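Local coordinates for uncharacterized protein (Bacteroides eggerthii, PDB 4FTD) that is of unknown function but pairs a six-bladed beta-propeller with an immunoglobulin-like domain and may take part in carbohydrate metabolism, at residues A134-E146 with N407-E419. Sequence-based numbering, arbitrary orientation.
Sequences ATNYTRCASYDGE and NGNALAQTDYYIE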
ATOM      1  N   ALA A 134      10.301 -21.029  -4.814  1.00 42.85           N
ATOM      2  CA  ALA A 134      11.056 -21.274  -6.007  1.00 50.20           C
ATOM      3  C   ALA A 134      10.354 -22.292  -6.885  1.00 51.78           C
ATOM      4  O   ALA A 134      10.795 -22.491  -7.973  1.00 52.63           O
ATOM      5  CB  ALA A 134      12.461 -21.734  -5.679  1.00 50.26           C
ATOM      6  N   THR A 135       9.269 -22.927  -6.447  1.00 45.93           N
ATOM      7  CA  THR A 135       8.533 -23.907  -7.301  1.00 43.22           C
ATOM      8  C   THR A 135       7.097 -23.549  -7.352  1.00 49.83           C
ATOM      9  O   THR A 135       6.641 -22.753  -6.567  1.00 45.21           O
ATOM     10  CB  THR A 135       8.663 -25.372  -6.825  1.00 54.87           C
ATOM     11  OG1 THR A 135       7.732 -25.666  -5.778  1.00 48.94           O
ATOM     12  CG2 THR A 135      10.094 -25.676  -6.354  1.00 53.87           C
ATOM     13  N   ASN A 136       6.354 -24.166  -8.254  1.00 42.83           N
ATOM     14  CA  ASN A 136       4.925 -23.909  -8.296  1.00 50.68           C
ATOM     15  C   ASN A 136       4.137 -24.732  -7.273  1.00 38.60           C
ATOM     16  O   ASN A 136       2.929 -24.814  -7.339  1.00 42.08           O
ATOM     17  CB  ASN A 136       4.401 -24.032  -9.708  1.00 54.32           C
ATOM     18  CG  ASN A 136       4.425 -25.426 -10.227  1.00 49.90           C
ATOM     19  OD1 ASN A 136       4.763 -26.380  -9.521  1.00 48.01           O
ATOM     20  ND2 ASN A 136       4.030 -25.568 -11.479  1.00 49.74           N
ATOM     21  N   TYR A 137       4.828 -25.384  -6.343  1.00 38.79           N
ATOM     22  CA  TYR A 137       4.135 -26.054  -5.216  1.00 38.95           C
ATOM     23  C   TYR A 137       3.710 -25.087  -4.113  1.00 39.04           C
ATOM     24  O   TYR A 137       3.016 -25.471  -3.208  1.00 37.32           O
ATOM     25  CB  TYR A 137       4.966 -27.238  -4.675  1.00 38.80           C
ATOM     26  CG  TYR A 137       4.776 -28.431  -5.569  1.00 42.11           C
ATOM     27  CD1 TYR A 137       5.384 -28.468  -6.813  1.00 51.71           C
ATOM     28  CD2 TYR A 137       3.938 -29.476  -5.217  1.00 49.25           C
ATOM     29  CE1 TYR A 137       5.204 -29.546  -7.670  1.00 64.23           C
ATOM     30  CE2 TYR A 137       3.734 -30.560  -6.071  1.00 58.27           C
ATOM     31  CZ  TYR A 137       4.357 -30.576  -7.308  1.00 61.67           C
ATOM     32  OH  TYR A 137       4.217 -31.646  -8.177  1.00 75.69           O
ATOM     33  N   THR A 138       4.115 -23.830  -4.207  1.00 38.66           N
ATOM     34  CA  THR A 138       3.623 -22.782  -3.299  1.00 35.98           C
ATOM     35  C   THR A 138       3.136 -21.651  -4.184  1.00 37.88           C
ATOM     36  O   THR A 138       3.910 -21.084  -4.939  1.00 38.01           O
ATOM     37  CB  THR A 138       4.754 -22.209  -2.391  1.00 37.05           C
ATOM     38  OG1 THR A 138       5.294 -23.230  -1.567  1.00 40.62           O
ATOM     39  CG2 THR A 138       4.220 -21.057  -1.519  1.00 34.77           C
ATOM     40  N   ARG A 139       1.853 -21.343  -4.095  1.00 32.53           N
ATOM     41  CA  ARG A 139       1.199 -20.326  -4.961  1.00 35.13           C
ATOM     42  C   ARG A 139       0.571 -19.189  -4.193  1.00 35.82           C
ATOM     43  O   ARG A 139      -0.050 -18.287  -4.759  1.00 37.24           O
ATOM     44  CB  ARG A 139       0.146 -21.010  -5.820  1.00 36.50           C
ATOM     45  CG  ARG A 139       0.755 -22.061  -6.703  1.00 38.36           C
ATOM     46  CD  ARG A 139      -0.239 -22.666  -7.676  1.00 37.56           C
ATOM     47  NE  ARG A 139       0.459 -23.748  -8.399  1.00 37.45           N
ATOM     48  CZ  ARG A 139      -0.055 -24.404  -9.437  1.00 43.50           C
ATOM     49  NH1 ARG A 139      -1.234 -24.091  -9.904  1.00 41.79           N
ATOM     50  NH2 ARG A 139       0.609 -25.388 -10.005  1.00 43.22           N
ATOM     51  N   CYS A 140       0.781 -19.175  -2.884  1.00 35.33           N
ATOM     52  CA  CYS A 140       0.180 -18.173  -2.053  1.00 36.32           C
ATOM     53  C   CYS A 140       0.941 -17.918  -0.769  1.00 38.05           C
ATOM     54  O   CYS A 140       1.366 -18.847  -0.107  1.00 34.40           O
ATOM     55  CB  CYS A 140      -1.203 -18.627  -1.661  1.00 41.92           C
ATOM     56  SG  CYS A 140      -2.296 -17.409  -0.861  1.00 39.35           S
ATOM     57  N   ALA A 141       1.020 -16.646  -0.419  1.00 36.30           N
ATOM     58  CA  ALA A 141       1.533 -16.159   0.844  1.00 37.58           C
ATOM     59  C   ALA A 141       0.684 -14.962   1.264  1.00 37.83           C
ATOM     60  O   ALA A 141       0.087 -14.285   0.430  1.00 40.14           O
ATOM     61  CB  ALA A 141       3.053 -15.796   0.726  1.00 35.28           C
ATOM     62  N   SER A 142       0.577 -14.731   2.568  1.00 37.15           N
ATOM     63  CA  SER A 142      -0.196 -13.651   3.121  1.00 38.85           C
ATOM     64  C   SER A 142       0.570 -13.071   4.345  1.00 39.15           C
ATOM     65  O   SER A 142       1.477 -13.697   4.852  1.00 39.93           O
ATOM     66  CB  SER A 142      -1.593 -14.158   3.505  1.00 37.02           C
ATOM     67  OG  SER A 142      -2.421 -13.133   4.058  1.00 40.47           O
ATOM     68  N   TYR A 143       0.236 -11.853   4.731  1.00 35.59           N
ATOM     69  CA  TYR A 143       0.964 -11.095   5.764  1.00 38.57           C
ATOM     70  C   TYR A 143       0.003 -10.247   6.556  1.00 43.12           C
ATOM     71  O   TYR A 143      -0.926  -9.728   6.003  1.00 37.93           O
ATOM     72  CB  TYR A 143       1.999 -10.231   5.085  1.00 41.34           C
ATOM     73  CG  TYR A 143       2.541  -9.022   5.846  1.00 42.50           C
ATOM     74  CD1 TYR A 143       1.941  -7.763   5.702  1.00 44.24           C
ATOM     75  CD2 TYR A 143       3.695  -9.102   6.597  1.00 38.94           C
ATOM     76  CE1 TYR A 143       2.439  -6.648   6.338  1.00 44.80           C
ATOM     77  CE2 TYR A 143       4.227  -7.960   7.220  1.00 41.71           C
ATOM     78  CZ  TYR A 143       3.575  -6.748   7.078  1.00 45.01           C
ATOM     79  OH  TYR A 143       4.031  -5.645   7.678  1.00 45.26           O
ATOM     80  N   ASP A 144       0.215 -10.122   7.850  1.00 41.63           N
ATOM     81  CA  ASP A 144      -0.603  -9.263   8.680  1.00 47.56           C
ATOM     82  C   ASP A 144       0.213  -8.383   9.639  1.00 49.18           C
ATOM     83  O   ASP A 144      -0.346  -7.854  10.564  1.00 47.42           O
ATOM     84  CB  ASP A 144      -1.590 -10.111   9.479  1.00 42.88           C
ATOM     85  CG  ASP A 144      -0.917 -11.014  10.492  1.00 45.85           C
ATOM     86  OD1 ASP A 144       0.330 -11.016  10.625  1.00 42.70           O
ATOM     87  OD2 ASP A 144      -1.652 -11.766  11.135  1.00 43.77           O
ATOM     88  N   GLY A 145       1.529  -8.294   9.461  1.00 45.86           N
ATOM     89  CA  GLY A 145       2.380  -7.489  10.339  1.00 49.25           C
ATOM     90  C   GLY A 145       3.099  -8.316  11.386  1.00 45.53           C
ATOM     91  O   GLY A 145       4.181  -7.961  11.800  1.00 48.59           O
ATOM     92  N   GLU A 146       2.484  -9.409  11.822  1.00 43.29           N
ATOM     93  CA  GLU A 146       3.037 -10.271  12.859  1.00 47.76           C
ATOM     94  C   GLU A 146       3.658 -11.510  12.210  1.00 44.50           C
ATOM     95  O   GLU A 146       4.733 -11.917  12.602  1.00 46.05           O
ATOM     96  CB  GLU A 146       1.948 -10.645  13.853  1.00 51.09           C
ATOM     97  CG  GLU A 146       2.466 -11.471  15.015  1.00 56.55           C
ATOM     98  CD  GLU A 146       1.387 -11.911  16.005  1.00 70.17           C
ATOM     99  OE1 GLU A 146       0.173 -11.892  15.665  1.00 76.49           O
ATOM    100  OE2 GLU A 146       1.772 -12.290  17.135  1.00 72.62           O
ATOM    101  N   ASN A 407       5.366 -17.180 -16.021  1.00 45.38           N
ATOM    102  CA  ASN A 407       5.101 -18.615 -15.885  1.00 46.73           C
ATOM    103  C   ASN A 407       3.603 -18.889 -16.030  1.00 43.85           C
ATOM    104  O   ASN A 407       2.778 -17.959 -16.122  1.00 44.60           O
ATOM    105  CB  ASN A 407       5.695 -19.161 -14.557  1.00 46.83           C
ATOM    106  CG  ASN A 407       5.067 -18.556 -13.336  1.00 42.96           C
ATOM    107  OD1 ASN A 407       3.853 -18.680 -13.166  1.00 44.73           O
ATOM    108  ND2 ASN A 407       5.883 -17.963 -12.427  1.00 41.14           N
ATOM    109  N   GLY A 408       3.250 -20.168 -16.064  1.00 48.51           N
ATOM    110  CA  GLY A 408       1.853 -20.578 -16.250  1.00 44.68           C
ATOM    111  C   GLY A 408       1.004 -20.589 -14.984  1.00 50.42           C
ATOM    112  O   GLY A 408      -0.143 -20.931 -15.060  1.00 46.79           O
ATOM    113  N   ASN A 409       1.538 -20.191 -13.825  1.00 45.61           N
ATOM    114  CA  ASN A 409       0.796 -20.254 -12.568  1.00 43.77           C
ATOM    115  C   ASN A 409       1.184 -19.057 -11.682  1.00 44.52           C
ATOM    116  O   ASN A 409       1.614 -19.227 -10.547  1.00 44.56           O
ATOM    117  CB  ASN A 409       1.029 -21.624 -11.893  1.00 43.80           C
ATOM    118  CG  ASN A 409       2.481 -22.037 -11.912  1.00 47.08           C
ATOM    119  OD1 ASN A 409       2.830 -23.049 -12.507  1.00 47.84           O
ATOM    120  ND2 ASN A 409       3.355 -21.205 -11.335  1.00 44.41           N
ATOM    121  N   ALA A 410       0.983 -17.860 -12.233  1.00 43.68           N
ATOM    122  CA  ALA A 410       1.526 -16.613 -11.712  1.00 46.57           C
ATOM    123  C   ALA A 410       0.604 -15.980 -10.649  1.00 40.51           C
ATOM    124  O   ALA A 410       0.290 -14.774 -10.682  1.00 42.65           O
ATOM    125  CB  ALA A 410       1.805 -15.667 -12.894  1.00 42.07           C
ATOM    126  N   LEU A 411       0.203 -16.786  -9.677  1.00 41.21           N
ATOM    127  CA  LEU A 411      -0.649 -16.302  -8.607  1.00 38.78           C
ATOM    128  C   LEU A 411       0.210 -15.329  -7.744  1.00 34.84           C
ATOM    129  O   LEU A 411       1.431 -15.597  -7.466  1.00 42.24           O
ATOM    130  CB  LEU A 411      -1.263 -17.440  -7.761  1.00 42.74           C
ATOM    131  CG  LEU A 411      -2.430 -18.245  -8.405  1.00 42.59           C
ATOM    132  CD1 LEU A 411      -3.617 -17.344  -8.770  1.00 37.85           C
ATOM    133  CD2 LEU A 411      -1.945 -19.066  -9.589  1.00 38.54           C
ATOM    134  N   ALA A 412      -0.408 -14.188  -7.435  1.00 38.43           N
ATOM    135  CA  ALA A 412       0.215 -13.094  -6.677  1.00 36.29           C
ATOM    136  C   ALA A 412      -0.749 -12.584  -5.629  1.00 41.00           C
ATOM    137  O   ALA A 412      -1.964 -12.604  -5.843  1.00 36.96           O
ATOM    138  CB  ALA A 412       0.641 -11.940  -7.585  1.00 36.97           C
ATOM    139  N   GLN A 413      -0.202 -12.187  -4.481  1.00 35.42           N
ATOM    140  CA  GLN A 413      -0.963 -11.691  -3.357  1.00 37.62           C
ATOM    141  C   GLN A 413      -0.337 -10.347  -2.913  1.00 41.85           C
ATOM    142  O   GLN A 413       0.842 -10.043  -3.160  1.00 36.40           O
ATOM    143  CB  GLN A 413      -0.934 -12.655  -2.143  1.00 33.64           C
ATOM    144  CG  GLN A 413      -1.558 -14.021  -2.399  1.00 36.53           C
ATOM    145  CD  GLN A 413      -0.714 -14.927  -3.253  1.00 39.82           C
ATOM    146  OE1 GLN A 413       0.516 -14.987  -3.084  1.00 37.94           O
ATOM    147  NE2 GLN A 413      -1.353 -15.665  -4.156  1.00 36.23           N
ATOM    148  N   THR A 414      -1.183  -9.544  -2.299  1.00 35.26           N
ATOM    149  CA  THR A 414      -0.792  -8.312  -1.620  1.00 40.28           C
ATOM    150  C   THR A 414      -1.414  -8.314  -0.233  1.00 38.27           C
ATOM    151  O   THR A 414      -2.407  -8.995   0.044  1.00 38.63           O
ATOM    152  CB  THR A 414      -1.228  -7.039  -2.365  1.00 40.40           C
ATOM    153  OG1 THR A 414      -2.653  -7.025  -2.490  1.00 43.69           O
ATOM    154  CG2 THR A 414      -0.546  -6.940  -3.718  1.00 39.34           C
ATOM    155  N   ASP A 415      -0.827  -7.522   0.642  1.00 37.59           N
ATOM    156  CA  ASP A 415      -1.360  -7.317   1.996  1.00 36.52           C
ATOM    157  C   ASP A 415      -0.696  -6.070   2.561  1.00 43.06           C
ATOM    158  O   ASP A 415       0.307  -5.618   2.037  1.00 40.07           O
ATOM    159  CB  ASP A 415      -1.062  -8.511   2.924  1.00 35.49           C
ATOM    160  CG  ASP A 415      -2.147  -9.597   2.905  1.00 45.75           C
ATOM    161  OD1 ASP A 415      -3.376  -9.274   3.040  1.00 41.30           O
ATOM    162  OD2 ASP A 415      -1.744 -10.793   2.801  1.00 39.55           O
ATOM    163  N   TYR A 416      -1.253  -5.527   3.630  1.00 44.69           N
ATOM    164  CA  TYR A 416      -0.614  -4.387   4.273  1.00 44.57           C
ATOM    165  C   TYR A 416      -0.958  -4.351   5.723  1.00 46.65           C
ATOM    166  O   TYR A 416      -1.929  -4.977   6.136  1.00 45.10           O
ATOM    167  CB  TYR A 416      -1.050  -3.078   3.590  1.00 41.50           C
ATOM    168  CG  TYR A 416      -2.505  -2.742   3.784  1.00 43.33           C
ATOM    169  CD1 TYR A 416      -3.484  -3.228   2.909  1.00 54.30           C
ATOM    170  CD2 TYR A 416      -2.914  -1.912   4.838  1.00 50.44           C
ATOM    171  CE1 TYR A 416      -4.822  -2.915   3.102  1.00 52.16           C
ATOM    172  CE2 TYR A 416      -4.249  -1.600   5.031  1.00 57.61           C
ATOM    173  CZ  TYR A 416      -5.182  -2.101   4.154  1.00 54.78           C
ATOM    174  OH  TYR A 416      -6.462  -1.791   4.348  1.00 54.85           O
ATOM    175  N   TYR A 417      -0.180  -3.570   6.464  1.00 43.85           N
ATOM    176  CA  TYR A 417      -0.351  -3.340   7.883  1.00 41.07           C
ATOM    177  C   TYR A 417       0.078  -1.899   8.210  1.00 46.49           C
ATOM    178  O   TYR A 417       1.121  -1.428   7.737  1.00 45.31           O
ATOM    179  CB  TYR A 417       0.516  -4.317   8.673  1.00 46.40           C
ATOM    180  CG  TYR A 417       0.561  -4.029  10.146  1.00 51.11           C
ATOM    181  CD1 TYR A 417      -0.517  -4.350  10.953  1.00 52.71           C
ATOM    182  CD2 TYR A 417       1.704  -3.462  10.737  1.00 58.25           C
ATOM    183  CE1 TYR A 417      -0.483  -4.090  12.316  1.00 56.92           C
ATOM    184  CE2 TYR A 417       1.750  -3.204  12.110  1.00 57.50           C
ATOM    185  CZ  TYR A 417       0.651  -3.519  12.880  1.00 62.01           C
ATOM    186  OH  TYR A 417       0.673  -3.286  14.220  1.00 69.61           O
ATOM    187  N   ILE A 418      -0.736  -1.218   8.998  1.00 47.03           N
ATOM    188  CA  ILE A 418      -0.477   0.150   9.453  1.00 51.39           C
ATOM    189  C   ILE A 418      -0.117   0.143  10.922  1.00 53.88           C
ATOM    190  O   ILE A 418      -0.880  -0.324  11.736  1.00 53.78           O
ATOM    191  CB  ILE A 418      -1.704   1.053   9.206  1.00 49.04           C
ATOM    192  CG1 ILE A 418      -1.892   1.184   7.676  1.00 50.49           C
ATOM    193  CG2 ILE A 418      -1.511   2.431   9.889  1.00 50.32           C
ATOM    194  CD1 ILE A 418      -3.114   1.935   7.200  1.00 51.29           C
ATOM    195  N   GLU A 419       1.055   0.656  11.257  1.00 52.98           N
ATOM    196  CA  GLU A 419       1.463   0.821  12.644  1.00 56.39           C
ATOM    197  C   GLU A 419       1.040   2.223  13.112  1.00 57.39           C
ATOM    198  O   GLU A 419       1.297   3.220  12.421  1.00 57.25           O
ATOM    199  CB  GLU A 419       2.992   0.622  12.735  1.00 61.20           C
ATOM    200  CG  GLU A 419       3.570   0.458  14.141  1.00 73.55           C
ATOM    201  CD  GLU A 419       5.061   0.113  14.102  1.00 78.51           C
ATOM    202  OE1 GLU A 419       5.404  -1.016  13.679  1.00 99.99           O
ATOM    203  OE2 GLU A 419       5.884   0.975  14.483  1.00 94.22           O
TER
HETATM  204  O   HOH W   1      -5.000 -11.251   4.179  1.00 46.05           O
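D415 OD2 is gripped twice by strand 138-143, at 2.7 Å by S142 OG, on the syn side but tilted from the carboxylate plane, and at 3.0 Å by Y143 N, from above the same face. A water bridges S142 OG and D415 OD1, and OD1 also meets K343 in a salt bridge, so the carboxylate is held at both oxygens. Two residues earlier on the same strand, the Q413 amide lies along the backbone of the opposing strand: NE2 gives a hydrogen bond to a lone pair of R139 O (3.0 Å), while OE1 accepts from A141 N (3.2 Å), which stands above the amide plane. The bend at chi2 (74°) swings the amide into this bridging position. With an alanine in place of Q413, R139 O and A141 N would probably lose these mates and a gap would open beside C140 SG. Farther back, N136 ND2 bonds N409 OD1 at 3.0 Å, N409 ND2 turns to Q437, and N409 CB sits over the R139 guanidinium. At the other end G145 CA packs on the face of the Y417 ring. The nearly parallel strands, 8° apart, are edge strands of neighbouring four-stranded blades; 120-125 completes the blade of 412-420, consistent with closure of a beta-propeller.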